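Long-range contacts in angiopoietin-related protein 6 (Homo sapiens, PDB 6Y43), which probably acts as a secreted angiopoietin-like growth factor and carries a calcium-binding, fibrinogen-like globe domain: residues L101-G106 with E202-A207; A111-F116 with A136-S141; E21-Y26 with W38-L43. All blocks are in the same frame, centred on the assembly; numbering follows the deposited sequence.

How the interactions relate
Interaction 3 closes first and over the shortest distance in sequence: segment 38-43 returns beside 21-26 and pairs the ends of the hairpin strands 24-30 and 33-40. The chain then runs through further strands to 101-106, where interaction 1 opens, and on to 111-116, where interaction 2 begins and is soon closed by 136-141. The whole of interaction 2 thus falls within the long loop that ends when 202-207 reaches 101-106. Interactions 1 and 2 touch, with Glu202 N about 2.9 Å from Ser139 OG, and they tie loops to neighbouring strands of one antiparallel sheet. Interaction 3 reaches that same sheet, its centre 24 Å and 21 Å from those of interactions 1 and 2.

Interaction 1. Residues L101-G106 with E202-A207; sequences LEDWGG and EFRGGA
Phe203 meets Leu101 and Asp103 with one side of its ring. Its CG is anti to the backbone N (chi1 -178°), and the CD2 side of the ring passes Leu101, the two side chains sliding past each other in opposite directions. Phe203 CD2 lies 3.9 Å from Leu101 CD1, an oblique apolar contact, while Phe203 CE2 is 4.1 Å from Asp103 N, which sits at the ring edge near its plane. The next residue covers a face of the same ring: Arg204 CG stands 4.1 Å above the ring plane of Phe203, over its centre. In the fibrinogen-like fold seen here, strand 95-102 runs out at this point into the type I turn Asp103-Gly106, which leads back into strand 108-118, and the loop before strand 212-219 lies against that turn. The chain of Arg204 is bent at chi2 and chi3, and its NH1 lies 2.8 Å from Asp103 OD2 in a salt bridge. The carboxylate and guanidinium planes are 84° apart: Asp103 OD2 lies near the guanidinium plane, whereas NH1 comes from above the carboxylate plane. Asp103 OD1 accepts bonds from Arg107 N and, weakly, from Gly105 N. An alanine at Asp103 would probably leave the Arg204 guanidinium without its acidic mate and the turn without its side-chain acceptor. Arg204 also makes a cation-pi contact with Tyr208, whose hydroxyl hydrogen-bonds Trp104 N.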
loop_
_atom_site.group_PDB
_atom_site.type_symbol
_atom_site.label_atom_id
_atom_site.label_comp_id
_atom_site.label_asym_id
_atom_site.label_seq_id
_atom_site.Cartn_x
_atom_site.Cartn_y
_atom_site.Cartn_z
ATOM N N LEU A 101 -9.564 -3.533 2.847
ATOM C CA LEU A 101 -9.483 -4.982 2.795
ATOM C C LEU A 101 -10.843 -5.571 2.461
ATOM O O LEU A 101 -11.877 -5.046 2.884
ATOM C CB LEU A 101 -9.029 -5.548 4.141
ATOM C CG LEU A 101 -7.806 -4.879 4.772
ATOM C CD1 LEU A 101 -7.658 -5.353 6.194
ATOM C CD2 LEU A 101 -6.550 -5.218 3.942
ATOM N N GLU A 102 -10.834 -6.692 1.737
ATOM C CA GLU A 102 -12.052 -7.464 1.507
ATOM C C GLU A 102 -11.726 -8.948 1.571
ATOM O O GLU A 102 -10.788 -9.407 0.906
ATOM C CB GLU A 102 -12.672 -7.124 0.145
ATOM C CG GLU A 102 -13.985 -7.799 -0.187
ATOM C CD GLU A 102 -14.508 -7.425 -1.576
ATOM O OE1 GLU A 102 -14.107 -6.348 -2.098
ATOM O OE2 GLU A 102 -15.311 -8.213 -2.156
ATOM N N ASP A 103 -12.552 -9.696 2.309
ATOM C CA ASP A 103 -12.410 -11.142 2.374
ATOM C C ASP A 103 -13.265 -11.814 1.303
ATOM O O ASP A 103 -13.972 -11.169 0.518
ATOM C CB ASP A 103 -12.682 -11.663 3.792
ATOM C CG ASP A 103 -14.161 -11.734 4.190
ATOM O OD1 ASP A 103 -15.082 -11.618 3.350
ATOM O OD2 ASP A 103 -14.380 -11.923 5.419
ATOM N N TRP A 104 -13.130 -13.135 1.214
ATOM C CA TRP A 104 -13.781 -13.877 0.147
ATOM C C TRP A 104 -15.274 -14.059 0.394
ATOM O O TRP A 104 -15.977 -14.554 -0.491
ATOM C CB TRP A 104 -13.092 -15.226 -0.059
ATOM C CG TRP A 104 -11.749 -15.058 -0.716
ATOM C CD1 TRP A 104 -10.560 -14.807 -0.096
ATOM C CD2 TRP A 104 -11.466 -15.104 -2.121
ATOM N NE1 TRP A 104 -9.551 -14.691 -1.025
ATOM C CE2 TRP A 104 -10.079 -14.880 -2.275
ATOM C CE3 TRP A 104 -12.251 -15.307 -3.263
ATOM C CZ2 TRP A 104 -9.460 -14.856 -3.527
ATOM C CZ3 TRP A 104 -11.639 -15.289 -4.508
ATOM C CH2 TRP A 104 -10.256 -15.055 -4.631
ATOM N N GLY A 105 -15.767 -13.654 1.548
ATOM C CA GLY A 105 -17.187 -13.610 1.783
ATOM C C GLY A 105 -17.799 -12.264 1.511
ATOM O O GLY A 105 -18.997 -12.085 1.743
ATOM N N GLY A 106 -17.012 -11.297 1.040
ATOM C CA GLY A 106 -17.527 -9.978 0.749
ATOM C C GLY A 106 -17.491 -8.986 1.886
ATOM O O GLY A 106 -17.923 -7.838 1.690
ATOM N N GLU A 202 -5.720 -8.811 12.369
ATOM C CA GLU A 202 -6.950 -8.524 13.082
ATOM C C GLU A 202 -8.181 -8.538 12.175
ATOM O O GLU A 202 -9.286 -8.201 12.637
ATOM C CB GLU A 202 -6.821 -7.174 13.801
ATOM C CG GLU A 202 -7.372 -7.229 15.221
ATOM C CD GLU A 202 -7.328 -5.894 15.937
ATOM O OE1 GLU A 202 -6.192 -5.329 16.040
ATOM O OE2 GLU A 202 -8.437 -5.450 16.388
ATOM N N PHE A 203 -8.025 -8.919 10.894
ATOM C CA PHE A 203 -9.166 -9.082 9.982
ATOM C C PHE A 203 -8.949 -10.359 9.179
ATOM O O PHE A 203 -8.321 -10.315 8.114
ATOM C CB PHE A 203 -9.350 -7.889 9.066
ATOM C CG PHE A 203 -10.538 -8.003 8.151
ATOM C CD1 PHE A 203 -11.831 -8.023 8.660
ATOM C CD2 PHE A 203 -10.370 -8.068 6.787
ATOM C CE1 PHE A 203 -12.914 -8.118 7.804
ATOM C CE2 PHE A 203 -11.452 -8.142 5.935
ATOM C CZ PHE A 203 -12.721 -8.182 6.442
ATOM N N ARG A 204 -9.454 -11.481 9.722
ATOM C CA ARG A 204 -9.453 -12.848 9.210
ATOM C C ARG A 204 -8.156 -13.598 9.543
ATOM O O ARG A 204 -8.119 -14.827 9.416
ATOM C CB ARG A 204 -9.724 -12.920 7.696
ATOM C CG ARG A 204 -11.039 -12.218 7.263
ATOM C CD ARG A 204 -12.285 -12.685 8.077
ATOM N NE ARG A 204 -12.331 -14.136 8.169
ATOM C CZ ARG A 204 -12.819 -14.947 7.243
ATOM N NH1 ARG A 204 -13.349 -14.466 6.135
ATOM N NH2 ARG A 204 -12.762 -16.253 7.436
ATOM N N GLY A 205 -7.108 -12.920 9.986
ATOM C CA GLY A 205 -6.001 -13.606 10.605
ATOM C C GLY A 205 -4.865 -13.936 9.666
ATOM O O GLY A 205 -4.952 -13.809 8.447
ATOM N N GLY A 206 -3.780 -14.419 10.278
ATOM C CA GLY A 206 -2.556 -14.720 9.576
ATOM C C GLY A 206 -2.603 -15.957 8.699
ATOM O O GLY A 206 -1.694 -16.138 7.887
ATOM N N ALA A 207 -3.608 -16.816 8.849
ATOM C CA ALA A 207 -3.709 -18.010 8.015
ATOM C C ALA A 207 -4.644 -17.808 6.834
ATOM O O ALA A 207 -4.964 -18.775 6.142
ATOM C CB ALA A 207 -4.186 -19.204 8.846
#

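Interaction 2. Residues A111-F116 with A136-S141; sequences AHYDGF and AGDSLS
The buried hydroxyl of Tyr113 works in two directions at once across this contact, donating a hydrogen bond to Asp138 and accepting one from Leu140 N. The first bond is short, 2.7 Å from Tyr113 OH to Asp138 OD1. The second is weak, with Leu140 N 3.3 Å from Tyr113 OH and an N-H...O angle of 143°. Asp138 OD1 lies at the ring edge, near the plane of the tyrosine, yet the hydroxyl meets it from above the carboxylate plane, and ring and carboxylate are turned 58° against each other. With CG anti to the backbone N (chi1 -175°), the aspartate swings its carboxylate toward the ring, although its CB does not point that way. Asp138 OD1 also receives a weak bond from Ser141 N, which helps to steady the carboxylate within its own loop. That loop is tightly bent: Asp138 is the centre of an inverse gamma turn spanning Gly137 to Ser139.

Leu140 adds an apolar cover to the polar grip. Its CB lies 3.7 Å from Tyr113 CZ, and its CD2 stands over one face of the ring, 4.2 Å from Tyr113 CE1. Tyr132, on strand 127-133, meets the tyrosine ring as well, at an angle. At the start of both segments, Ala111 CB and Ala136 CB touch at 4.1 Å, while Gly137 O is bonded by Trp200 NE1. The arrangement is that of a sheet strand, 108-118, anchoring an irregular loop by a buried tyrosine; in this fibrinogen-like domain it joins the antiparallel sheet to the loop-rich region that follows strand 127-133 and includes the calcium site.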
loop_
_atom_site.group_PDB
_atom_site.type_symbol
_atom_site.label_atom_id
_atom_site.label_comp_id
_atom_site.label_asym_id
_atom_site.label_seq_id
_atom_site.Cartn_x
_atom_site.Cartn_y
_atom_site.Cartn_z
ATOM N N ALA A 111 -8.529 0.400 7.722
ATOM C CA ALA A 111 -7.612 0.915 8.728
ATOM C C ALA A 111 -7.126 2.285 8.272
ATOM O O ALA A 111 -6.919 2.509 7.072
ATOM C CB ALA A 111 -6.434 -0.020 8.959
ATOM N N HIS A 112 -7.011 3.215 9.220
ATOM C CA HIS A 112 -6.525 4.559 8.964
ATOM C C HIS A 112 -5.350 4.865 9.882
ATOM O O HIS A 112 -5.368 4.495 11.062
ATOM C CB HIS A 112 -7.606 5.630 9.216
ATOM C CG HIS A 112 -8.921 5.356 8.569
ATOM N ND1 HIS A 112 -9.804 4.408 9.041
ATOM C CD2 HIS A 112 -9.531 5.945 7.513
ATOM C CE1 HIS A 112 -10.888 4.403 8.280
ATOM N NE2 HIS A 112 -10.744 5.320 7.343
ATOM N N TYR A 113 -4.342 5.551 9.341
ATOM C CA TYR A 113 -3.218 6.066 10.120
ATOM C C TYR A 113 -3.058 7.547 9.823
ATOM O O TYR A 113 -2.891 7.944 8.663
ATOM C CB TYR A 113 -1.926 5.302 9.825
ATOM C CG TYR A 113 -2.091 3.837 10.139
ATOM C CD1 TYR A 113 -2.686 2.988 9.226
ATOM C CD2 TYR A 113 -1.739 3.312 11.390
ATOM C CE1 TYR A 113 -2.893 1.653 9.527
ATOM C CE2 TYR A 113 -1.944 1.969 11.687
ATOM C CZ TYR A 113 -2.526 1.152 10.764
ATOM O OH TYR A 113 -2.768 -0.178 11.067
ATOM N N ASP A 114 -3.148 8.365 10.869
ATOM C CA ASP A 114 -3.055 9.816 10.743
ATOM C C ASP A 114 -1.582 10.188 10.783
ATOM O O ASP A 114 -1.032 10.604 11.795
ATOM C CB ASP A 114 -3.853 10.502 11.839
ATOM C CG ASP A 114 -5.354 10.367 11.632
ATOM O OD1 ASP A 114 -5.781 9.869 10.575
ATOM O OD2 ASP A 114 -6.116 10.776 12.524
ATOM N N GLY A 115 -0.936 10.019 9.647
ATOM C CA GLY A 115 0.492 10.193 9.565
ATOM C C GLY A 115 1.065 8.985 8.876
ATOM O O GLY A 115 0.823 7.849 9.284
ATOM N N PHE A 116 1.840 9.220 7.831
ATOM C CA PHE A 116 2.429 8.127 7.064
ATOM C C PHE A 116 3.569 8.739 6.269
ATOM O O PHE A 116 3.366 9.714 5.542
ATOM C CB PHE A 116 1.406 7.446 6.140
ATOM C CG PHE A 116 2.047 6.535 5.119
ATOM C CD1 PHE A 116 2.558 5.311 5.504
ATOM C CD2 PHE A 116 2.160 6.902 3.787
ATOM C CE1 PHE A 116 3.169 4.466 4.585
ATOM C CE2 PHE A 116 2.785 6.069 2.882
ATOM C CZ PHE A 116 3.296 4.856 3.272
ATOM N N ALA A 136 -10.827 -2.359 10.832
ATOM C CA ALA A 136 -10.023 -3.514 10.474
ATOM C C ALA A 136 -9.238 -4.041 11.666
ATOM O O ALA A 136 -8.972 -5.247 11.753
ATOM C CB ALA A 136 -9.057 -3.136 9.349
ATOM N N GLY A 137 -8.806 -3.151 12.542
ATOM C CA GLY A 137 -7.821 -3.521 13.547
ATOM C C GLY A 137 -6.433 -3.049 13.136
ATOM O O GLY A 137 -6.135 -2.867 11.949
ATOM N N ASP A 138 -5.572 -2.826 14.130
ATOM C CA ASP A 138 -4.298 -2.151 13.873
ATOM C C ASP A 138 -3.202 -3.190 13.657
ATOM O O ASP A 138 -2.379 -3.472 14.531
ATOM C CB ASP A 138 -3.949 -1.193 15.002
ATOM C CG ASP A 138 -2.695 -0.376 14.714
ATOM O OD1 ASP A 138 -2.106 -0.524 13.610
ATOM O OD2 ASP A 138 -2.313 0.408 15.603
ATOM N N SER A 139 -3.166 -3.740 12.441
ATOM C CA SER A 139 -2.198 -4.769 12.108
ATOM C C SER A 139 -1.016 -4.234 11.296
ATOM O O SER A 139 -0.235 -5.028 10.775
ATOM C CB SER A 139 -2.878 -5.920 11.376
ATOM O OG SER A 139 -3.841 -6.558 12.213
ATOM N N LEU A 140 -0.842 -2.912 11.237
ATOM C CA LEU A 140 0.378 -2.324 10.704
ATOM C C LEU A 140 1.257 -1.657 11.763
ATOM O O LEU A 140 2.428 -1.400 11.494
ATOM C CB LEU A 140 0.057 -1.284 9.622
ATOM C CG LEU A 140 1.148 -0.929 8.624
ATOM C CD1 LEU A 140 1.667 -2.069 7.768
ATOM C CD2 LEU A 140 0.623 0.223 7.738
ATOM N N SER A 141 0.749 -1.396 12.962
ATOM C CA SER A 141 1.542 -0.643 13.927
ATOM C C SER A 141 2.789 -1.407 14.336
ATOM O O SER A 141 3.815 -0.791 14.630
ATOM C CB SER A 141 0.685 -0.295 15.146
ATOM O OG SER A 141 0.072 0.970 14.954
#

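Interaction 3. Residues E21-Y26 with W38-L43; sequences EQSGVY and WCEQQL
Gly24 and Cys39 form an antiparallel hydrogen-bonded pair, with Cys39 N 2.8 Å from Gly24 O and Gly24 N 3.3 Å from Cys39 O, next to the non-hydrogen-bonded pair Val25-Trp38; the short strand segments are strongly splayed, at 119° between their directions. Trp38 has CG anti to the backbone N (chi1 -170°), and its indole lies flat against the backbone of the partner strand. Gly24 CA sits 3.5 Å from the centroid of the six-membered ring, almost on the ring normal, a CH-pi contact. Val25 CG2 adds an oblique touch, 3.8 Å from Trp38 CE3, and Arg53 makes a cation-pi contact with the same indole.

Cys39 and Tyr26 meet in a sulfur-aromatic contact, Cys39 SG lying obliquely 3.8 Å from the ring centroid of Tyr26. The tyrosine hydroxyl donates to Gln22 O, which helps to fix the ring. Tyr26 and Gln41 then reach toward each other tip to tip, ring and amide nearly perpendicular, while Gln41 OE1 accepts from Gly47 N.

Around the strand ends, side chains take over the pairing. Gln41 N gives a nearly straight bond (174°) to Ser23 OG at 2.9 Å, and Gln42 NE2 donates to a lone pair of Glu21 O, also at 2.9 Å. Glu40 OE2 gathers Gln42 N and Leu43 N from opposite faces of its plane, and a water links it to Ser23 OG. Together these contacts form the open end of a beta hairpin, which the Cys12-Cys39 disulfide fastens to helix 12-17, as in the N-terminal part of fibrinogen-like domains.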
loop_
_atom_site.group_PDB
_atom_site.type_symbol
_atom_site.label_atom_id
_atom_site.label_comp_id
_atom_site.label_asym_id
_atom_site.label_seq_id
_atom_site.Cartn_x
_atom_site.Cartn_y
_atom_site.Cartn_z
ATOM N N GLU A 21 -14.967 13.289 -9.909
ATOM C CA GLU A 21 -15.592 12.425 -8.918
ATOM C C GLU A 21 -15.507 10.944 -9.268
ATOM O O GLU A 21 -15.946 10.109 -8.469
ATOM C CB GLU A 21 -17.071 12.801 -8.761
ATOM C CG GLU A 21 -17.379 14.277 -8.867
ATOM C CD GLU A 21 -18.791 14.608 -8.384
ATOM O OE1 GLU A 21 -18.937 15.516 -7.538
ATOM O OE2 GLU A 21 -19.752 13.946 -8.848
ATOM N N GLN A 22 -14.978 10.589 -10.442
ATOM C CA GLN A 22 -14.966 9.202 -10.887
ATOM C C GLN A 22 -13.604 8.580 -10.613
ATOM O O GLN A 22 -12.568 9.128 -11.005
ATOM C CB GLN A 22 -15.258 9.074 -12.381
ATOM C CG GLN A 22 -16.626 9.453 -12.816
ATOM C CD GLN A 22 -16.735 9.363 -14.321
ATOM O OE1 GLN A 22 -16.205 10.208 -15.048
ATOM N NE2 GLN A 22 -17.369 8.314 -14.793
ATOM N N SER A 23 -13.611 7.420 -9.979
ATOM C CA SER A 23 -12.363 6.706 -9.794
ATOM C C SER A 23 -11.820 6.240 -11.139
ATOM O O SER A 23 -12.559 6.030 -12.101
ATOM C CB SER A 23 -12.589 5.535 -8.840
ATOM O OG SER A 23 -13.081 6.035 -7.599
ATOM N N GLY A 24 -10.509 6.116 -11.204
ATOM C CA GLY A 24 -9.841 5.680 -12.410
ATOM C C GLY A 24 -8.390 6.107 -12.365
ATOM O O GLY A 24 -7.863 6.452 -11.315
ATOM N N VAL A 25 -7.756 6.063 -13.538
ATOM C CA VAL A 25 -6.336 6.387 -13.659
ATOM C C VAL A 25 -6.154 7.886 -13.881
ATOM O O VAL A 25 -6.771 8.484 -14.786
ATOM C CB VAL A 25 -5.681 5.566 -14.784
ATOM C CG1 VAL A 25 -4.182 5.891 -14.886
ATOM C CG2 VAL A 25 -5.881 4.107 -14.559
ATOM N N TYR A 26 -5.320 8.502 -13.039
ATOM C CA TYR A 26 -4.980 9.911 -13.128
ATOM C C TYR A 26 -3.473 10.065 -13.241
ATOM O O TYR A 26 -2.706 9.205 -12.797
ATOM C CB TYR A 26 -5.464 10.699 -11.905
ATOM C CG TYR A 26 -6.954 10.853 -11.768
ATOM C CD1 TYR A 26 -7.776 9.762 -11.517
ATOM C CD2 TYR A 26 -7.549 12.101 -11.854
ATOM C CE1 TYR A 26 -9.148 9.917 -11.375
ATOM C CE2 TYR A 26 -8.927 12.249 -11.715
ATOM C CZ TYR A 26 -9.713 11.161 -11.481
ATOM O OH TYR A 26 -11.075 11.325 -11.333
ATOM N N TRP A 38 -3.979 5.034 -9.849
ATOM C CA TRP A 38 -5.417 4.948 -9.619
ATOM C C TRP A 38 -5.807 5.862 -8.460
ATOM O O TRP A 38 -5.173 5.826 -7.394
ATOM C CB TRP A 38 -5.840 3.511 -9.311
ATOM C CG TRP A 38 -7.325 3.314 -9.312
ATOM C CD1 TRP A 38 -8.199 3.542 -8.269
ATOM C CD2 TRP A 38 -8.125 2.866 -10.409
ATOM N NE1 TRP A 38 -9.481 3.249 -8.661
ATOM C CE2 TRP A 38 -9.467 2.817 -9.959
ATOM C CE3 TRP A 38 -7.835 2.472 -11.718
ATOM C CZ2 TRP A 38 -10.525 2.428 -10.790
ATOM C CZ3 TRP A 38 -8.892 2.071 -12.538
ATOM C CH2 TRP A 38 -10.208 2.053 -12.067
ATOM N N CYS A 39 -6.840 6.678 -8.671
ATOM C CA CYS A 39 -7.434 7.526 -7.643
ATOM C C CYS A 39 -8.784 6.948 -7.254
ATOM O O CYS A 39 -9.635 6.730 -8.126
ATOM C CB CYS A 39 -7.678 8.959 -8.135
ATOM S SG CYS A 39 -6.287 9.969 -8.581
ATOM N N GLU A 40 -8.970 6.692 -5.954
ATOM C CA GLU A 40 -10.270 6.346 -5.381
ATOM C C GLU A 40 -10.961 7.664 -5.026
ATOM O O GLU A 40 -10.548 8.369 -4.098
ATOM C CB GLU A 40 -10.104 5.435 -4.163
ATOM C CG GLU A 40 -11.374 5.298 -3.346
ATOM C CD GLU A 40 -12.504 4.742 -4.161
ATOM O OE1 GLU A 40 -12.355 3.634 -4.718
ATOM O OE2 GLU A 40 -13.550 5.412 -4.221
ATOM N N GLN A 41 -11.985 8.025 -5.790
ATOM C CA GLN A 41 -12.582 9.345 -5.654
ATOM C C GLN A 41 -13.928 9.359 -4.942
ATOM O O GLN A 41 -14.546 10.423 -4.860
ATOM C CB GLN A 41 -12.760 9.995 -7.032
ATOM C CG GLN A 41 -11.464 10.176 -7.788
ATOM C CD GLN A 41 -10.519 11.166 -7.147
ATOM O OE1 GLN A 41 -10.272 11.133 -5.945
ATOM N NE2 GLN A 41 -9.947 12.039 -7.961
ATOM N N GLN A 42 -14.407 8.232 -4.445
ATOM C CA GLN A 42 -15.696 8.199 -3.750
ATOM C C GLN A 42 -15.581 7.809 -2.287
ATOM O O GLN A 42 -16.201 8.445 -1.431
ATOM C CB GLN A 42 -16.646 7.227 -4.457
ATOM C CG GLN A 42 -17.181 7.741 -5.753
ATOM C CD GLN A 42 -18.120 8.920 -5.567
ATOM O OE1 GLN A 42 -19.100 8.845 -4.818
ATOM N NE2 GLN A 42 -17.809 10.030 -6.231
ATOM N N LEU A 43 -14.788 6.798 -1.965
ATOM C CA LEU A 43 -14.732 6.333 -0.581
ATOM C C LEU A 43 -14.147 7.388 0.351
ATOM O O LEU A 43 -13.087 7.969 0.085
ATOM C CB LEU A 43 -13.929 5.033 -0.514
ATOM C CG LEU A 43 -13.775 4.329 0.835
ATOM C CD1 LEU A 43 -13.781 2.823 0.627
ATOM C CD2 LEU A 43 -12.493 4.785 1.474
HETATM O O HOH W 1 -15.218 4.695 -6.395
#